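Putative sugar isomerase (PDB 3LMZ) is a putative sugar isomerase that probably interconverts sugars or related substrates on a xylose isomerase-like TIM barrel. Local coordinates at residues I91-F95 with Y117-V122; V109-L115 with T140-D146. One frame throughout, in Å; residues are numbered along the deposited sequence.

Interaction 1. Residues I91-F95 with Y117-V122; sequences IDRAF and YVDKKV
Two helical segments, 91-95 and 117-122, run side by side in nearly the same direction, their axes 10.8 Å apart at closest approach and crossing at -29°. Ile-91 lies level with Val-118 and Phe-95 with Lys-121, CA atoms 7.2 and 7.3 Å apart. Ile-91 (m, t) points toward the partner helix and sets CD1 3.8 Å from Tyr-117 CD2 and 4.1 Å from Val-118 CG2. One turn on, Phe-95 (chi1 m) turns a ring face to Lys-121, whose CB stands 3.5 Å from the centroid, a CH-pi contact, while Phe-95 CZ meets Val-122 CG1 at 4.0 Å. Lys-121 (m, m, t, t) folds back across the groove, so NZ forms a salt bridge with Asp-92 OD1 (3.2 Å), another with Glu-124, and a water link to Asp-92 O. Tyr-117, chi1 t, donates from OH to the same Asp-92 OD1 at 2.5 Å. Such near-parallel packing of consecutive helices over the strands is typical of the outer layer of a TIM barrel.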
# COMPACT_ATOMS: atom_id res chain seq x y z
N ILE A 91 -10.51 17.89 -31.96
CA ILE A 91 -9.83 18.87 -31.13
C ILE A 91 -10.86 19.91 -30.67
O ILE A 91 -10.91 20.32 -29.51
CB ILE A 91 -8.63 19.46 -31.79
CG1 ILE A 91 -7.63 18.35 -32.14
CG2 ILE A 91 -7.99 20.56 -30.86
CD1 ILE A 91 -6.48 18.82 -33.02
N ASP A 92 -11.63 20.42 -31.63
CA ASP A 92 -12.69 21.40 -31.30
C ASP A 92 -13.60 20.87 -30.21
O ASP A 92 -13.98 21.60 -29.25
CB ASP A 92 -13.58 21.73 -32.52
CG ASP A 92 -12.89 22.54 -33.60
OD1 ASP A 92 -11.84 23.14 -33.35
OD2 ASP A 92 -13.42 22.58 -34.74
N ARG A 93 -14.06 19.63 -30.39
CA ARG A 93 -14.95 19.02 -29.41
C ARG A 93 -14.30 18.83 -28.03
O ARG A 93 -14.95 19.06 -26.98
CB ARG A 93 -15.52 17.71 -29.93
CG ARG A 93 -16.53 17.99 -31.01
CD ARG A 93 -17.09 16.77 -31.61
NE ARG A 93 -18.08 17.13 -32.61
CZ ARG A 93 -18.76 16.25 -33.34
NH1 ARG A 93 -18.55 14.95 -33.17
NH2 ARG A 93 -19.64 16.68 -34.24
N ALA A 94 -13.00 18.47 -28.02
CA ALA A 94 -12.31 18.26 -26.73
C ALA A 94 -12.12 19.55 -25.93
O ALA A 94 -12.28 19.55 -24.74
CB ALA A 94 -10.95 17.58 -27.00
N PHE A 95 -11.79 20.64 -26.62
CA PHE A 95 -11.59 21.91 -25.94
C PHE A 95 -12.95 22.40 -25.42
O PHE A 95 -13.03 22.91 -24.31
CB PHE A 95 -10.87 22.92 -26.86
CG PHE A 95 -9.39 22.84 -26.80
CD1 PHE A 95 -8.74 21.85 -27.48
CD2 PHE A 95 -8.65 23.69 -26.02
CE1 PHE A 95 -7.36 21.76 -27.43
CE2 PHE A 95 -7.28 23.63 -25.96
CZ PHE A 95 -6.62 22.62 -26.67
N TYR A 117 -2.75 23.06 -34.81
CA TYR A 117 -4.11 23.33 -34.41
C TYR A 117 -4.28 23.32 -32.88
O TYR A 117 -5.00 24.15 -32.31
CB TYR A 117 -5.06 22.34 -35.10
CG TYR A 117 -6.51 22.81 -35.09
CD1 TYR A 117 -6.91 23.81 -35.95
CD2 TYR A 117 -7.45 22.24 -34.28
CE1 TYR A 117 -8.21 24.27 -35.99
CE2 TYR A 117 -8.78 22.70 -34.27
CZ TYR A 117 -9.16 23.70 -35.18
OH TYR A 117 -10.46 24.20 -35.21
N VAL A 118 -3.64 22.39 -32.21
CA VAL A 118 -3.61 22.42 -30.74
C VAL A 118 -3.05 23.75 -30.22
O VAL A 118 -3.61 24.36 -29.32
CB VAL A 118 -2.78 21.25 -30.17
CG1 VAL A 118 -2.67 21.39 -28.61
CG2 VAL A 118 -3.44 19.92 -30.52
N ASP A 119 -2.00 24.24 -30.87
CA ASP A 119 -1.42 25.56 -30.57
C ASP A 119 -2.46 26.68 -30.67
O ASP A 119 -2.64 27.49 -29.75
CB ASP A 119 -0.20 25.81 -31.45
CG ASP A 119 0.54 27.06 -31.08
OD1 ASP A 119 -0.02 28.17 -31.33
OD2 ASP A 119 1.71 26.96 -30.68
N LYS A 120 -3.19 26.71 -31.78
CA LYS A 120 -4.29 27.66 -31.98
C LYS A 120 -5.32 27.56 -30.85
O LYS A 120 -5.78 28.57 -30.28
CB LYS A 120 -5.00 27.37 -33.34
CG LYS A 120 -6.02 28.36 -33.74
CD LYS A 120 -6.80 27.90 -34.99
CE LYS A 120 -6.51 28.68 -36.16
NZ LYS A 120 -7.35 28.22 -37.31
N LYS A 121 -5.66 26.33 -30.43
CA LYS A 121 -6.71 26.13 -29.44
C LYS A 121 -6.26 26.47 -28.01
O LYS A 121 -7.03 27.10 -27.27
CB LYS A 121 -7.27 24.69 -29.55
CG LYS A 121 -8.15 24.49 -30.80
CD LYS A 121 -9.54 25.12 -30.58
CE LYS A 121 -10.39 25.22 -31.81
NZ LYS A 121 -11.79 25.68 -31.43
N VAL A 122 -4.99 26.22 -27.67
CA VAL A 122 -4.55 26.62 -26.36
C VAL A 122 -4.55 28.14 -26.28
O VAL A 122 -4.85 28.67 -25.19
CB VAL A 122 -3.16 26.05 -25.86
CG1 VAL A 122 -3.17 24.52 -25.76
CG2 VAL A 122 -2.01 26.46 -26.71
O HOH W 1 -13.42 24.31 -29.62

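Interaction 2. Residues V109-L115 with T140-D146; sequences VPNYELL and TYPDATD
Segment 109-115 leaves the end of a strand at Val-109 and Pro-110, passes Asn-111 in extended conformation and coils into a 3-10 turn at 112-114, with Leu-114 N bonded to Asn-111 O (2.9 Å) and Leu-115 N to Tyr-112 O (3.1 Å). Segment 140-146 is a loop entering a helix at Ala-144; Tyr-141 has left-handed backbone angles (54/55), and Asp-143 (chi1 p) is the N-cap, its OD1 accepting from Asp-146 N at 2.9 Å. The CA atoms of Tyr-112 and Thr-140 are 7.7 Å apart, those of Val-109 and Tyr-141 8.5 Å. Both segments belong to the loops that follow parallel strands, 105-110 and 128-132, at the C-terminal ends of the barrel strands, where this fold carries its active site; a bound citrate, probably from the crystallisation liquor, lies about 5 Å from the Val-109 side chain. Tyr-141 (chi1 m) donates from OH to Pro-110 O at 2.7 Å. Tyr-112 (chi1 m) directs its ring edge at the Tyr-141 face, a T-shaped pair with centroids 4.8 Å apart and planes at 68°. Thr-140 CG2 sits 3.6 Å from the Tyr-112 centroid, a CH-pi contact over the face. Tyr-112 OH accepts from Tyr-141 N (3.0 Å, nearly linear) and donates to Asp-146 OD2 in a very short 2.5 Å bond; His-150 stacks with the Tyr-112 ring.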
# COMPACT_ATOMS: atom_id res chain seq x y z
N VAL A 109 -3.82 12.98 -27.02
CA VAL A 109 -2.95 12.33 -27.95
C VAL A 109 -3.32 12.81 -29.35
O VAL A 109 -4.12 12.18 -30.03
CB VAL A 109 -3.01 10.80 -27.82
CG1 VAL A 109 -1.93 10.11 -28.70
CG2 VAL A 109 -2.84 10.40 -26.34
N PRO A 110 -2.77 13.96 -29.78
CA PRO A 110 -3.09 14.50 -31.14
C PRO A 110 -2.14 13.94 -32.18
O PRO A 110 -0.92 13.86 -31.92
CB PRO A 110 -2.86 15.98 -30.96
CG PRO A 110 -1.78 16.07 -29.93
CD PRO A 110 -1.83 14.83 -29.06
N ASN A 111 -2.65 13.67 -33.37
CA ASN A 111 -1.77 13.31 -34.48
C ASN A 111 -0.71 14.44 -34.62
O ASN A 111 -0.99 15.64 -34.41
CB ASN A 111 -2.56 13.23 -35.81
CG ASN A 111 -3.52 12.05 -35.88
OD1 ASN A 111 -3.77 11.39 -34.89
ND2 ASN A 111 -4.05 11.79 -37.08
N TYR A 112 0.51 14.07 -34.98
CA TYR A 112 1.59 15.09 -35.09
C TYR A 112 1.19 16.28 -35.95
O TYR A 112 1.50 17.40 -35.63
CB TYR A 112 2.86 14.49 -35.75
CG TYR A 112 3.70 13.57 -34.87
CD1 TYR A 112 4.15 13.95 -33.64
CD2 TYR A 112 4.15 12.35 -35.36
CE1 TYR A 112 4.90 13.11 -32.85
CE2 TYR A 112 4.95 11.50 -34.58
CZ TYR A 112 5.31 11.89 -33.32
OH TYR A 112 6.10 11.11 -32.47
N GLU A 113 0.54 16.01 -37.06
CA GLU A 113 0.20 17.09 -38.00
C GLU A 113 -0.80 18.07 -37.45
O GLU A 113 -1.04 19.12 -38.04
CB GLU A 113 -0.27 16.52 -39.36
CG GLU A 113 -1.61 15.84 -39.41
CD GLU A 113 -1.63 14.37 -38.96
OE1 GLU A 113 -0.56 13.80 -38.55
OE2 GLU A 113 -2.75 13.76 -39.05
N LEU A 114 -1.46 17.69 -36.36
CA LEU A 114 -2.43 18.53 -35.68
C LEU A 114 -1.88 19.40 -34.57
O LEU A 114 -2.64 20.19 -33.98
CB LEU A 114 -3.61 17.71 -35.16
CG LEU A 114 -4.43 16.97 -36.22
CD1 LEU A 114 -5.43 16.01 -35.58
CD2 LEU A 114 -5.11 17.97 -37.18
N LEU A 115 -0.58 19.31 -34.28
CA LEU A 115 0.01 20.15 -33.26
C LEU A 115 -0.16 21.66 -33.49
O LEU A 115 -0.46 22.42 -32.56
CB LEU A 115 1.47 19.78 -33.06
CG LEU A 115 1.66 18.45 -32.29
CD1 LEU A 115 3.10 17.99 -32.40
CD2 LEU A 115 1.21 18.51 -30.86
N THR A 140 4.02 7.03 -32.26
CA THR A 140 3.89 8.44 -32.00
C THR A 140 4.03 8.69 -30.51
O THR A 140 3.42 8.01 -29.70
CB THR A 140 2.54 8.93 -32.46
OG1 THR A 140 2.36 8.55 -33.85
CG2 THR A 140 2.46 10.45 -32.33
N TYR A 141 4.86 9.67 -30.17
CA TYR A 141 5.17 10.03 -28.79
C TYR A 141 5.65 8.88 -27.95
O TYR A 141 5.09 8.62 -26.88
CB TYR A 141 3.99 10.72 -28.10
CG TYR A 141 3.34 11.82 -28.90
CD1 TYR A 141 4.05 12.94 -29.24
CD2 TYR A 141 2.00 11.71 -29.30
CE1 TYR A 141 3.46 13.95 -30.03
CE2 TYR A 141 1.39 12.70 -30.07
CZ TYR A 141 2.12 13.82 -30.42
OH TYR A 141 1.49 14.79 -31.21
N PRO A 142 6.70 8.18 -28.41
CA PRO A 142 7.16 7.07 -27.59
C PRO A 142 7.72 7.46 -26.25
O PRO A 142 7.61 6.67 -25.28
CB PRO A 142 8.27 6.41 -28.44
CG PRO A 142 8.69 7.44 -29.40
CD PRO A 142 7.51 8.37 -29.62
N ASP A 143 8.32 8.66 -26.16
CA ASP A 143 9.00 9.06 -24.94
C ASP A 143 8.99 10.59 -24.69
O ASP A 143 8.52 11.38 -25.52
CB ASP A 143 10.42 8.46 -24.87
CG ASP A 143 11.39 9.07 -25.91
OD1 ASP A 143 11.07 10.07 -26.58
OD2 ASP A 143 12.51 8.47 -26.06
N ALA A 144 9.58 11.02 -23.59
CA ALA A 144 9.50 12.41 -23.19
C ALA A 144 10.29 13.27 -24.19
O ALA A 144 9.82 14.35 -24.57
CB ALA A 144 10.08 12.56 -21.80
N THR A 145 11.43 12.77 -24.69
CA THR A 145 12.23 13.54 -25.65
C THR A 145 11.46 13.80 -26.91
O THR A 145 11.53 14.90 -27.47
CB THR A 145 13.52 12.79 -26.00
OG1 THR A 145 14.27 12.61 -24.79
CG2 THR A 145 14.33 13.56 -27.10
N ASP A 146 10.69 12.81 -27.36
CA ASP A 146 9.91 13.01 -28.58
C ASP A 146 8.83 14.08 -28.39
O ASP A 146 8.60 14.88 -29.29
CB ASP A 146 9.24 11.73 -29.03
CG ASP A 146 8.58 11.88 -30.38
OD1 ASP A 146 9.33 12.00 -31.38
OD2 ASP A 146 7.33 11.91 -30.46

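Overall arrangement
Interactions 1 and 2 meet along strand 105-110 and its loop: helix 88-101 precedes that strand and helix 115-125 follows it, so 91-95 and 117-122 flank in sequence the 109-115 segment. They touch where Ile-91 CD1 packs on Leu-114 CB (3.8 Å) and Val-118 CG2 on Pro-110 CB (4.0 Å), their centres about 15 Å apart. Both are partly buried. Interaction 1 joins two outer helices, aliphatic and aromatic groups facing the strands beneath and a charged cluster toward solvent. Interaction 2 ties one strand-end loop to the next through tyrosine hydroxyls, a backbone carbonyl and amide, and one carboxylate, without a salt bridge between its segments.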